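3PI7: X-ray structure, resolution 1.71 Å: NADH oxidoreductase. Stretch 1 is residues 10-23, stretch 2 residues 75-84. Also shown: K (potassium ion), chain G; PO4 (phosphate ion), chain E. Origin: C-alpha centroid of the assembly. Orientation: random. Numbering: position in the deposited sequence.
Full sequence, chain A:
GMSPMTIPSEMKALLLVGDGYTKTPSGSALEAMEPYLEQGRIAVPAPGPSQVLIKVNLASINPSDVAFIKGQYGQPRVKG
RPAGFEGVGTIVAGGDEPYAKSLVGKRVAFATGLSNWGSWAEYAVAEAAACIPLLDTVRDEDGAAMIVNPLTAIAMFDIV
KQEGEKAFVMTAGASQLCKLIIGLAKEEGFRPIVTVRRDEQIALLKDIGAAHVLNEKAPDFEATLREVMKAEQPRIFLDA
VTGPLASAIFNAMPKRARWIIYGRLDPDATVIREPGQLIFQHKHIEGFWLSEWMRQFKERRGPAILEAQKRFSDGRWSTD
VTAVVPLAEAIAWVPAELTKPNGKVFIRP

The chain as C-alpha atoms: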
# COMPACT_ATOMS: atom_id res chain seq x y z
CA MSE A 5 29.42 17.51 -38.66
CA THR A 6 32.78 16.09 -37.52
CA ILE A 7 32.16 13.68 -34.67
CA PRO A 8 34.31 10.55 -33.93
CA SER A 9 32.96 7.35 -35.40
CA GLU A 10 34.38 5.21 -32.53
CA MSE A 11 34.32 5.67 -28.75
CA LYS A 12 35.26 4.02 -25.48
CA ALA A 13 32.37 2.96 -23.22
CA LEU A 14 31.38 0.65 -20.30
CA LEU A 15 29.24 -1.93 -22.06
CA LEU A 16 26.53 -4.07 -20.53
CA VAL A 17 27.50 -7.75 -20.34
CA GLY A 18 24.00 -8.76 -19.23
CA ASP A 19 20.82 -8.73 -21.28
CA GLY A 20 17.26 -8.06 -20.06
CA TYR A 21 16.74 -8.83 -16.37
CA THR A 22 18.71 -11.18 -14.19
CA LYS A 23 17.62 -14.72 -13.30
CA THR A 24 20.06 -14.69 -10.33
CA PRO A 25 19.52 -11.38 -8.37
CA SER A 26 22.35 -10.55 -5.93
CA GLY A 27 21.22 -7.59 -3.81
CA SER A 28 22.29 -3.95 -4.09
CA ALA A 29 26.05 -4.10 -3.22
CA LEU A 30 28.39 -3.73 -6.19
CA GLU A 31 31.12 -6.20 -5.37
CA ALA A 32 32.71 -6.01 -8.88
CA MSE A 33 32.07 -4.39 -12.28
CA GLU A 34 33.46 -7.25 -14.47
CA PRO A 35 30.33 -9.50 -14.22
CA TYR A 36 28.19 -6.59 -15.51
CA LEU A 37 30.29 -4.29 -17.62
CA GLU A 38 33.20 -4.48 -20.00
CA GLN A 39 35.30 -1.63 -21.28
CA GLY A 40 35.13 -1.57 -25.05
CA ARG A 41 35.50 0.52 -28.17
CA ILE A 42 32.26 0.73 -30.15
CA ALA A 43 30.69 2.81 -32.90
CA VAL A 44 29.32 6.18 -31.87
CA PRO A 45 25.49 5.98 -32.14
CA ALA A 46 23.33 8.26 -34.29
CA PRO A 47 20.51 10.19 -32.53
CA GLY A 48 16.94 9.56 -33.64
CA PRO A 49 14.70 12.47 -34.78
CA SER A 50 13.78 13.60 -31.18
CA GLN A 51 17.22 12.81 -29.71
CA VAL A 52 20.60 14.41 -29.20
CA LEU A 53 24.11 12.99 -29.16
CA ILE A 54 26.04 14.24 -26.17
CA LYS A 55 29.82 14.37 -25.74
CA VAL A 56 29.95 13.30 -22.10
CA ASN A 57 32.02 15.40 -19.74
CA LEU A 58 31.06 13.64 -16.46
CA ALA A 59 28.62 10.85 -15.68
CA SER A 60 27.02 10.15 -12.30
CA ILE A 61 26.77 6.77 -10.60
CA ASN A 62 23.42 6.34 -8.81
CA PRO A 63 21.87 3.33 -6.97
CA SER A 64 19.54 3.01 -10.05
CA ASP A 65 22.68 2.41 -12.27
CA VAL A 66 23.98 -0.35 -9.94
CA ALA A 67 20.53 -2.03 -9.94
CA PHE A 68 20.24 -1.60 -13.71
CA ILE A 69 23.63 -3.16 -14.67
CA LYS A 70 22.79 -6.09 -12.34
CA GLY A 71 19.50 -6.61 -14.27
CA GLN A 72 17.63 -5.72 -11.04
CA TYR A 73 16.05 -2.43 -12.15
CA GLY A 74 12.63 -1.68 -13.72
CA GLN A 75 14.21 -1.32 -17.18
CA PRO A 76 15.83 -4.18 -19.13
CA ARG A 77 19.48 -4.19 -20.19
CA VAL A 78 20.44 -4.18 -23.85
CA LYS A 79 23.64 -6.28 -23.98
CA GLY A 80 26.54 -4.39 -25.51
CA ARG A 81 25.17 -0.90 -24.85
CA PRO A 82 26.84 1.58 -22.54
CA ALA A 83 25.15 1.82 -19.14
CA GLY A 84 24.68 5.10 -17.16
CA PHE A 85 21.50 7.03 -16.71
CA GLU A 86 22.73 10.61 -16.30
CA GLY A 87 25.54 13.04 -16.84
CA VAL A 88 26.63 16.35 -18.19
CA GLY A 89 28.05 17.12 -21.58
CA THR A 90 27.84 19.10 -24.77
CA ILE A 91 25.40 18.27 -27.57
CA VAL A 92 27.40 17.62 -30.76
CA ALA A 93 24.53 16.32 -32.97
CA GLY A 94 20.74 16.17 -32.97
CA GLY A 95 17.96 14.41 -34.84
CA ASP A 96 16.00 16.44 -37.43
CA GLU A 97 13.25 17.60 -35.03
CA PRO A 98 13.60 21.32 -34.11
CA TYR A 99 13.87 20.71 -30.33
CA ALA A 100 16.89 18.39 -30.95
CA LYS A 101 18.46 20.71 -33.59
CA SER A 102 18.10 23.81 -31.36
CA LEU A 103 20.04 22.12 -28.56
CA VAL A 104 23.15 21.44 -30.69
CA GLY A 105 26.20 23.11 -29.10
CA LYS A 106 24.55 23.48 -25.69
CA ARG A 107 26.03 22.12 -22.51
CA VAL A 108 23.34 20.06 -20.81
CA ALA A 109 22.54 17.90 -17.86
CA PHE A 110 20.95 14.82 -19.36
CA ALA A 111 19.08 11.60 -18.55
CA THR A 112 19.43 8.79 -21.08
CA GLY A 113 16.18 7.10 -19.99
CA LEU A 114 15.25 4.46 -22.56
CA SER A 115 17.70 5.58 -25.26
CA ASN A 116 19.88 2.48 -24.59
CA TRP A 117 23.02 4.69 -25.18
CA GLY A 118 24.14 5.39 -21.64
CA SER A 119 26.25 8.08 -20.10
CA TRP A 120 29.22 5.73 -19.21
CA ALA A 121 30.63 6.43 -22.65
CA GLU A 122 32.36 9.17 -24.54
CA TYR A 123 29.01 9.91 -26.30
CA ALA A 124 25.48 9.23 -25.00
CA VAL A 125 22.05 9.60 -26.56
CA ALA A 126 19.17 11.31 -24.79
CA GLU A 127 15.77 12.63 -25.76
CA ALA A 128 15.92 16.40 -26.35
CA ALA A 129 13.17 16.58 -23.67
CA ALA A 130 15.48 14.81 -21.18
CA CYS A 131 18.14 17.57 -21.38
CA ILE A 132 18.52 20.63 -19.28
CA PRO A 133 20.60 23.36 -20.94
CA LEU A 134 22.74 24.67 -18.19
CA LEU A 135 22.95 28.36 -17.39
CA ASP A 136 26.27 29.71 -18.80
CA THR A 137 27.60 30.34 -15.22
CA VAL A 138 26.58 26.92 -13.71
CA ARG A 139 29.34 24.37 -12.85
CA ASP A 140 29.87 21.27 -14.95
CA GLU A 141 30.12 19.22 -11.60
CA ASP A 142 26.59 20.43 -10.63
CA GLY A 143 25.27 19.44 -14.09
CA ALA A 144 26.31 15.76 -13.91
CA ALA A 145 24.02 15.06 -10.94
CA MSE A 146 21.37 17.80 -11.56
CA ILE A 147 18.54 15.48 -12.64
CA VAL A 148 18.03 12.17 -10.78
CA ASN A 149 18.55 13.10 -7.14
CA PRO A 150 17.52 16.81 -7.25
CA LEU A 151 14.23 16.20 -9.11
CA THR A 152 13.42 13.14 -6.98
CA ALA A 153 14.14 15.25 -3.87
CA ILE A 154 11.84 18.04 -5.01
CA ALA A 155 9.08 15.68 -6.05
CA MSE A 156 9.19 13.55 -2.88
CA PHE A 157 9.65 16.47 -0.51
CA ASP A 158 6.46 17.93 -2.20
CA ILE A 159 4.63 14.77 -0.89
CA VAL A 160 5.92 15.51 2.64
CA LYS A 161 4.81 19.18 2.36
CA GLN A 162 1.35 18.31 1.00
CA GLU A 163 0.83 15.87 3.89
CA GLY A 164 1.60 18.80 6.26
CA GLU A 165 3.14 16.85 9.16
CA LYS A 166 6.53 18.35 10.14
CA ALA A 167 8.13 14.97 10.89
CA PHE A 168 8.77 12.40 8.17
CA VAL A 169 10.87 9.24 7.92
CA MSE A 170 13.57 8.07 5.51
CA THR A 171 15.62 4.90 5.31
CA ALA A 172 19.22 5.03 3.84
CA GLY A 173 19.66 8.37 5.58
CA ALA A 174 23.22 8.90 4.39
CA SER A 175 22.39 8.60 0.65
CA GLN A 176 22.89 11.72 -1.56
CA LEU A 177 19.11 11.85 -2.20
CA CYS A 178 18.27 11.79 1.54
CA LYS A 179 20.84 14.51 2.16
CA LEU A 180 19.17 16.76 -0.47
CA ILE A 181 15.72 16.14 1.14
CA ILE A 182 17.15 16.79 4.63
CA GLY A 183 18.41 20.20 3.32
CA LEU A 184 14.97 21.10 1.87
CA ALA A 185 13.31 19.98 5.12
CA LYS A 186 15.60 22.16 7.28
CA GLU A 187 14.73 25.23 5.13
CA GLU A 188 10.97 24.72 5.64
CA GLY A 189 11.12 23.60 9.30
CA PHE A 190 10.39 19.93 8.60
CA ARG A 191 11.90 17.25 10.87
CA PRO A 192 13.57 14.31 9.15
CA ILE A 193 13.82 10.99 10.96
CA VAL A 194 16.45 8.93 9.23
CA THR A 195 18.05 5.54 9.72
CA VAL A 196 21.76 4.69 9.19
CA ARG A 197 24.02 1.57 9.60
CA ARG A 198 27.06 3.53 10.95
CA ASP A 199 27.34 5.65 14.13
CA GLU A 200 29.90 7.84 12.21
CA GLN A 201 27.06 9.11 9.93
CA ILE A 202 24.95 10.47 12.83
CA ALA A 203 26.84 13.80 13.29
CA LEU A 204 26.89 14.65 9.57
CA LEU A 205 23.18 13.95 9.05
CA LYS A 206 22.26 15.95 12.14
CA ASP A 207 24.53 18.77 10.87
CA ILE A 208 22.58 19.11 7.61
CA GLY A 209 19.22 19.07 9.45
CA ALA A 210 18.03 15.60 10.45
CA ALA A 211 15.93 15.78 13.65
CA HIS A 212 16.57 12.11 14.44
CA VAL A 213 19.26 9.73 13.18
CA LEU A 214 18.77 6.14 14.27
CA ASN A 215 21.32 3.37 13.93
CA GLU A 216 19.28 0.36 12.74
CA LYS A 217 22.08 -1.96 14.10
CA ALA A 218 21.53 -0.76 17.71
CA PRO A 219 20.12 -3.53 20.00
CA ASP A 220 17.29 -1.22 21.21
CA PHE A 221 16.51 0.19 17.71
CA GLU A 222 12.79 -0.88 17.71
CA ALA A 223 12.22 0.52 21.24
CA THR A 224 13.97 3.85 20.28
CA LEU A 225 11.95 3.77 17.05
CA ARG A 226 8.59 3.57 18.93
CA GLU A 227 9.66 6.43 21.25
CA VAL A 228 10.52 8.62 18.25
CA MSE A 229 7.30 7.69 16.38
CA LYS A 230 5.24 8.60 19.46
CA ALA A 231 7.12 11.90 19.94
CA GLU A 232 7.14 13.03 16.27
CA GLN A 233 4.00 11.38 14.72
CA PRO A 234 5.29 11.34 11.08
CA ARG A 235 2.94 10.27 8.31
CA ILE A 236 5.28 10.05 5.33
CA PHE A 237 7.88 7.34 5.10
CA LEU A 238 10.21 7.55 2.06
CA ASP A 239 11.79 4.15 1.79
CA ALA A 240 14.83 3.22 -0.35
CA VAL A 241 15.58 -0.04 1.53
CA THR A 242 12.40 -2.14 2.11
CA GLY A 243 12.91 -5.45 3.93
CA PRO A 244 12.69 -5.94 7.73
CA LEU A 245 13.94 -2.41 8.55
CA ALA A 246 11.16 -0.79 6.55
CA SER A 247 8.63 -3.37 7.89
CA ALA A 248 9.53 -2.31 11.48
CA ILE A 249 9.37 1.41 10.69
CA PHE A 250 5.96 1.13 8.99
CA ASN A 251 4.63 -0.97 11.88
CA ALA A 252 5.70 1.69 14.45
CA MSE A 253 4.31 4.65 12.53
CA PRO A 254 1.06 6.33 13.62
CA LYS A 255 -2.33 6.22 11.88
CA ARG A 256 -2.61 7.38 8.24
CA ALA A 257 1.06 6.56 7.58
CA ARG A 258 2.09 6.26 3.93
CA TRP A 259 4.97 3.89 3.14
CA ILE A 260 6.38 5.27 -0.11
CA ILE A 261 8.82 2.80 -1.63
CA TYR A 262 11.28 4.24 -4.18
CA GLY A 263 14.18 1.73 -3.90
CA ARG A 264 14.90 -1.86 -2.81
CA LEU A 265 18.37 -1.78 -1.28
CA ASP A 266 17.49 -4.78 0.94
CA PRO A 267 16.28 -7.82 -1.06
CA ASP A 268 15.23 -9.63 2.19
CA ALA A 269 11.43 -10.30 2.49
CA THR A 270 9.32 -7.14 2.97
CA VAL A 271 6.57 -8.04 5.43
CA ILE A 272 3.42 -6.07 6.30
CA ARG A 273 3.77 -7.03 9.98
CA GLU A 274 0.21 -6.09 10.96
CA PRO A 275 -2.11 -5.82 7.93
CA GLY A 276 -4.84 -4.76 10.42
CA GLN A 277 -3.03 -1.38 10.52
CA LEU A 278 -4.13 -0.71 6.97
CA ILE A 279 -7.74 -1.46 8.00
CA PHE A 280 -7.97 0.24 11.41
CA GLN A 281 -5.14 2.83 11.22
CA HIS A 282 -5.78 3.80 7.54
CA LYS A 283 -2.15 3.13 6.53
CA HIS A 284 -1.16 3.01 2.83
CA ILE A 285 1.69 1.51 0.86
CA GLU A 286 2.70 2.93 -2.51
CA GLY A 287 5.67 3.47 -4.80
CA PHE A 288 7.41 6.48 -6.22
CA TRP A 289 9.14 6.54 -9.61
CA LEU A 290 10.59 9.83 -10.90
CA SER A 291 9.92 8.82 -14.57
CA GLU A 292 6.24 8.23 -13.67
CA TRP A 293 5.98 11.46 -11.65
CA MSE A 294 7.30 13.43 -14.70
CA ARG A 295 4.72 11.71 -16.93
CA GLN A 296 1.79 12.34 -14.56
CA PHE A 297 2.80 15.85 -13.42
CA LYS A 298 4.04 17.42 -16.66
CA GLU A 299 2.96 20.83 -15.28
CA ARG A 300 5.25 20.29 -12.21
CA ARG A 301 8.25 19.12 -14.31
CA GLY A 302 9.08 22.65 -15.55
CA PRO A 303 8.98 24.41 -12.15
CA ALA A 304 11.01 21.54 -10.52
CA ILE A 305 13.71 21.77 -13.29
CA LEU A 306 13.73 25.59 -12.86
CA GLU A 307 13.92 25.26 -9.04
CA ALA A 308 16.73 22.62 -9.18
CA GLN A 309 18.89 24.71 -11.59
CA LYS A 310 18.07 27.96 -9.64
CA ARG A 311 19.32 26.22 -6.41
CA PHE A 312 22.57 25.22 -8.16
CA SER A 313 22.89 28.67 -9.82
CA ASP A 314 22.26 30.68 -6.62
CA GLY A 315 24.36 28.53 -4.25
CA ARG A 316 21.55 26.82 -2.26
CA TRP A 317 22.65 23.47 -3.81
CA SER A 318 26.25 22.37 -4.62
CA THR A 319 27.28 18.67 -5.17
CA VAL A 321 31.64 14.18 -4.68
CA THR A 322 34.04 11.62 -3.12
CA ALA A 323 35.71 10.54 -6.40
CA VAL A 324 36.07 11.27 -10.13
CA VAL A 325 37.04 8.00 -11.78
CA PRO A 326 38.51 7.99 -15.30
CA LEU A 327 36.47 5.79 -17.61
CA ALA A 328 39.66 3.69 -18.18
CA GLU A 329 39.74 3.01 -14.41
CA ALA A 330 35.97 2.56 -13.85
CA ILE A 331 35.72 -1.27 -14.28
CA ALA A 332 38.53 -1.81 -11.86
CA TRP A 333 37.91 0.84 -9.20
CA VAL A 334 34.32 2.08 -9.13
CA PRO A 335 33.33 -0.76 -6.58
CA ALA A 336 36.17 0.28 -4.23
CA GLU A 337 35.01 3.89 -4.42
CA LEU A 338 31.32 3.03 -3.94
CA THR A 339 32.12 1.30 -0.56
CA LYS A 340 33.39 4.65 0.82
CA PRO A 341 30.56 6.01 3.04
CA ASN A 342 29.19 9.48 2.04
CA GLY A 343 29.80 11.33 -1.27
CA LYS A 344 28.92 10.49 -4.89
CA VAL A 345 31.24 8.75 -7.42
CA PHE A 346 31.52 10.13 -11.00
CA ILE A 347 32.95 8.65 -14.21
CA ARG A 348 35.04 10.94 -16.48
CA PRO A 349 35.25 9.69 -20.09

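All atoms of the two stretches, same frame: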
# COMPACT_ATOMS: atom_id res chain seq x y z
N GLU A 10 34.15 6.24 -33.53
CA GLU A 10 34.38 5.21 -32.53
C GLU A 10 34.54 5.85 -31.17
O GLU A 10 35.02 6.98 -31.07
CB GLU A 10 35.64 4.41 -32.92
CG GLU A 10 35.93 3.18 -32.10
CD GLU A 10 36.95 2.27 -32.75
OE1 GLU A 10 36.78 1.94 -33.95
OE2 GLU A 10 37.94 1.90 -32.07
N MSE A 11 34.17 5.13 -30.12
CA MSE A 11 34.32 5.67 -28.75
C MSE A 11 34.57 4.58 -27.73
O MSE A 11 34.27 3.41 -27.98
CB MSE A 11 33.03 6.42 -28.36
CG MSE A 11 31.78 5.47 -28.33
SE MSE A 11 30.26 6.37 -27.66
CE MSE A 11 29.13 4.88 -27.49
N LYS A 12 35.13 4.96 -26.58
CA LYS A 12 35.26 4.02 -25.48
C LYS A 12 34.00 4.13 -24.64
O LYS A 12 33.38 5.20 -24.58
CB LYS A 12 36.54 4.20 -24.65
CG LYS A 12 36.80 5.55 -24.03
CD LYS A 12 38.13 5.51 -23.26
CE LYS A 12 38.34 6.64 -22.28
NZ LYS A 12 38.51 7.95 -22.94
N ALA A 13 33.59 3.02 -24.01
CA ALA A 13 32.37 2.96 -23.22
C ALA A 13 32.42 1.78 -22.29
O ALA A 13 33.25 0.89 -22.49
CB ALA A 13 31.16 2.85 -24.15
N LEU A 14 31.54 1.77 -21.25
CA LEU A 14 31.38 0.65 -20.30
C LEU A 14 30.13 -0.07 -20.73
O LEU A 14 29.02 0.45 -20.53
CB LEU A 14 31.30 1.14 -18.84
CG LEU A 14 32.45 2.04 -18.38
CD1 LEU A 14 32.26 2.43 -16.94
CD2 LEU A 14 33.83 1.35 -18.59
N LEU A 15 30.31 -1.20 -21.42
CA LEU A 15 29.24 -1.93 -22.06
C LEU A 15 28.60 -2.98 -21.20
O LEU A 15 29.30 -3.77 -20.57
CB LEU A 15 29.76 -2.60 -23.32
CG LEU A 15 30.60 -1.73 -24.22
CD1 LEU A 15 31.22 -2.57 -25.32
CD2 LEU A 15 29.80 -0.57 -24.78
N LEU A 16 27.28 -3.05 -21.26
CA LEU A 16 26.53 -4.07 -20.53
C LEU A 16 26.88 -5.47 -21.00
O LEU A 16 26.88 -5.74 -22.21
CB LEU A 16 25.03 -3.84 -20.69
CG LEU A 16 24.50 -2.62 -20.01
CD1 LEU A 16 23.21 -2.20 -20.64
CD2 LEU A 16 24.39 -2.82 -18.49
N VAL A 17 27.18 -6.35 -20.05
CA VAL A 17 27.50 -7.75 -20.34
C VAL A 17 26.19 -8.54 -20.31
O VAL A 17 26.01 -9.49 -21.07
CB VAL A 17 28.54 -8.24 -19.30
CG1 VAL A 17 28.70 -9.76 -19.29
CG2 VAL A 17 29.88 -7.57 -19.53
N GLY A 18 25.30 -8.13 -19.41
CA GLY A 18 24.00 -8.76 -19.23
C GLY A 18 22.96 -8.24 -20.19
O GLY A 18 23.07 -7.13 -20.70
N ASP A 19 21.96 -9.07 -20.45
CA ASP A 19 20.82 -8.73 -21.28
C ASP A 19 19.55 -8.86 -20.45
O ASP A 19 19.47 -9.73 -19.55
CB ASP A 19 20.77 -9.63 -22.53
CG ASP A 19 19.91 -9.03 -23.61
OD1 ASP A 19 20.12 -7.85 -23.96
OD2 ASP A 19 18.98 -9.72 -24.07
N GLY A 20 18.54 -8.02 -20.76
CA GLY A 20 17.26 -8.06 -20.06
C GLY A 20 17.40 -7.92 -18.56
O GLY A 20 18.10 -7.03 -18.06
N TYR A 21 16.71 -8.81 -17.83
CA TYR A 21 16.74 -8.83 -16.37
C TYR A 21 17.49 -10.05 -15.90
O TYR A 21 17.64 -11.00 -16.65
CB TYR A 21 15.31 -8.85 -15.81
CG TYR A 21 14.48 -7.66 -16.24
CD1 TYR A 21 14.64 -6.42 -15.64
CD2 TYR A 21 13.52 -7.79 -17.24
CE1 TYR A 21 13.86 -5.33 -16.02
CE2 TYR A 21 12.74 -6.70 -17.62
CZ TYR A 21 12.90 -5.48 -17.00
OH TYR A 21 12.13 -4.41 -17.34
N THR A 22 17.96 -10.03 -14.67
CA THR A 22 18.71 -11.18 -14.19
C THR A 22 17.81 -12.29 -13.68
O THR A 22 16.70 -12.04 -13.20
CB THR A 22 19.72 -10.77 -13.11
OG1 THR A 22 20.59 -11.89 -12.86
CG2 THR A 22 19.07 -10.30 -11.83
N LYS A 23 18.30 -13.53 -13.79
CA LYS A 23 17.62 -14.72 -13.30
C LYS A 23 18.22 -15.10 -11.94
O LYS A 23 17.69 -15.96 -11.24
CB LYS A 23 17.76 -15.88 -14.31
CG LYS A 23 16.94 -15.66 -15.58
CD LYS A 23 16.94 -16.87 -16.49
N GLN A 75 13.94 -1.55 -15.76
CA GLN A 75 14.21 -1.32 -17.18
C GLN A 75 15.16 -2.41 -17.63
O GLN A 75 16.10 -2.69 -16.90
CB GLN A 75 14.84 0.08 -17.32
CG GLN A 75 15.09 0.52 -18.75
CD GLN A 75 15.73 1.88 -18.74
OE1 GLN A 75 15.41 2.74 -17.92
NE2 GLN A 75 16.64 2.11 -19.67
N PRO A 76 14.92 -3.10 -18.76
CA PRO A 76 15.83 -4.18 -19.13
C PRO A 76 17.14 -3.67 -19.75
O PRO A 76 17.19 -2.61 -20.37
CB PRO A 76 15.02 -4.98 -20.14
CG PRO A 76 14.17 -3.95 -20.82
CD PRO A 76 13.85 -2.93 -19.75
N ARG A 77 18.18 -4.46 -19.60
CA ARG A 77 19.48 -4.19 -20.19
C ARG A 77 19.46 -4.54 -21.66
O ARG A 77 18.82 -5.53 -22.05
CB ARG A 77 20.52 -5.09 -19.48
CG ARG A 77 20.77 -4.69 -18.02
CD ARG A 77 21.58 -5.77 -17.29
NE ARG A 77 20.95 -7.10 -17.37
CZ ARG A 77 21.38 -8.16 -16.69
NH1 ARG A 77 22.40 -8.06 -15.86
NH2 ARG A 77 20.79 -9.34 -16.86
N VAL A 78 20.21 -3.80 -22.47
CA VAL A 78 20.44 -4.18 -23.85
C VAL A 78 21.93 -4.54 -23.89
O VAL A 78 22.77 -3.65 -23.75
CB VAL A 78 20.03 -3.11 -24.91
CG1 VAL A 78 20.36 -3.60 -26.33
CG2 VAL A 78 18.55 -2.80 -24.80
N LYS A 79 22.25 -5.83 -23.96
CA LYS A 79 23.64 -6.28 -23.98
C LYS A 79 24.43 -5.52 -25.03
O LYS A 79 23.99 -5.35 -26.16
CB LYS A 79 23.71 -7.80 -24.25
CG LYS A 79 25.13 -8.33 -24.39
CD LYS A 79 25.18 -9.87 -24.26
CE LYS A 79 26.58 -10.40 -24.50
NZ LYS A 79 27.51 -10.09 -23.38
N GLY A 80 25.61 -5.08 -24.63
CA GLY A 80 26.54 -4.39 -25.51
C GLY A 80 26.37 -2.89 -25.57
O GLY A 80 27.13 -2.22 -26.29
N ARG A 81 25.35 -2.34 -24.88
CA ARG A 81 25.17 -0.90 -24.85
C ARG A 81 25.84 -0.33 -23.64
O ARG A 81 25.88 -0.99 -22.60
CB ARG A 81 23.67 -0.51 -24.83
CG ARG A 81 22.92 -1.04 -26.01
CD ARG A 81 23.40 -0.47 -27.33
NE ARG A 81 22.59 -1.06 -28.40
CZ ARG A 81 21.39 -0.58 -28.76
NH1 ARG A 81 20.90 0.51 -28.17
NH2 ARG A 81 20.66 -1.22 -29.66
N PRO A 82 26.31 0.91 -23.73
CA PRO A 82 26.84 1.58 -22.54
C PRO A 82 25.73 1.81 -21.53
O PRO A 82 24.59 2.18 -21.89
CB PRO A 82 27.30 2.95 -23.09
CG PRO A 82 27.51 2.72 -24.55
CD PRO A 82 26.38 1.81 -24.90
N ALA A 83 26.04 1.55 -20.27
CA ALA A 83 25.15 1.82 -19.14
C ALA A 83 25.32 3.31 -18.72
O ALA A 83 26.10 4.02 -19.34
CB ALA A 83 25.52 0.88 -18.00
N GLY A 84 24.59 3.74 -17.69
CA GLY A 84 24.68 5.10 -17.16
C GLY A 84 23.45 5.89 -17.49
O GLY A 84 23.11 6.09 -18.67
K K G . 18.58 -12.17 -18.95
P PO4 E . 21.59 -12.83 -16.32
O1 PO4 E . 20.69 -13.77 -15.38
O2 PO4 E . 22.88 -13.61 -16.79
O3 PO4 E . 22.06 -11.61 -15.46
O4 PO4 E . 20.68 -12.44 -17.57
O HOH W 1 17.42 -11.84 -21.33

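Segments far apart in sequence are often held together by backbone hydrogen bonds, with side chains packed around that framework, and the NADH oxidoreductase structure offers a compact example. Stretch 1 begins as a strand, residues 10-16, and continues as loop; stretch 2 has no regular helix or strand. Together they bury 952 Å², although no two touching residues lie closer than 54 positions in sequence.

Main-chain hydrogen bonds set the register at two sites. At the first, Ala-83 N donates to Leu-14 O (3.2 Å) and Leu-16 N to Arg-81 O (2.8 Å), making a single bridge between Leu-15 and Pro-82. A proline nitrogen has no hydrogen to give, but here the amides on either side of Leu-15 and Pro-82 carry the pairing, and Pro-82 CA adds a CH contact to Leu-14 O at 3.2 Å. Gly-80 N then donates to Leu-16 O (2.8 Å) from within a type II turn spanning Val-78 to Arg-81, itself closed by Arg-81 N to Val-78 O (3.1 Å). The second site is an antiparallel pair: Gly-20 N reaches Arg-77 O at 2.8 Å, and Arg-77 N returns to Gly-20 O at 3.0 Å. The positive phi of Gly-20 favours glycine.

Polar side chains extend this pattern by bonding to backbone. Asp-19 OD1 accepts from Lys-79 N at 2.9 Å, almost linearly, while Lys-79 NZ donates to Val-17 O at 2.8 Å. Arg-77 is the most extensively covered residue: its NE donates to Gly-20 O (2.9 Å) and its NH2 to Asp-19 O (3.0 Å). Gly-18 lies over one face of the guanidinium; a CB there would fall 2.3 Å from Arg-77 NH1, a clash.

Apolar contacts occupy the remaining space. The Pro-82 ring meets Ala-13, with CG 3.7 Å from Ala-13 CB, and also touches Met-11, a selenomethionine, and Leu-15. Leu-16 points toward stretch 2, its CD2 3.9 Å from Ala-83 CB. Farther along, Pro-76 CB sits over one face of the Tyr-21 ring, 4.1 Å from its centroid, a CH-pi contact in which an aliphatic C-H meets the aromatic electrons.

Ions complete the arrangement. Potassium is bound by Asp-19 O (2.7 Å) and Tyr-21 O (2.8 Å), together with a water and phosphate O4. The phosphate, probably from the crystallisation liquor, links the stretches by hydrogen bonds: its O3 accepts from Arg-77 NH2 at 3.0 Å and its O1 from the backbone amide Lys-23 N at 2.9 Å.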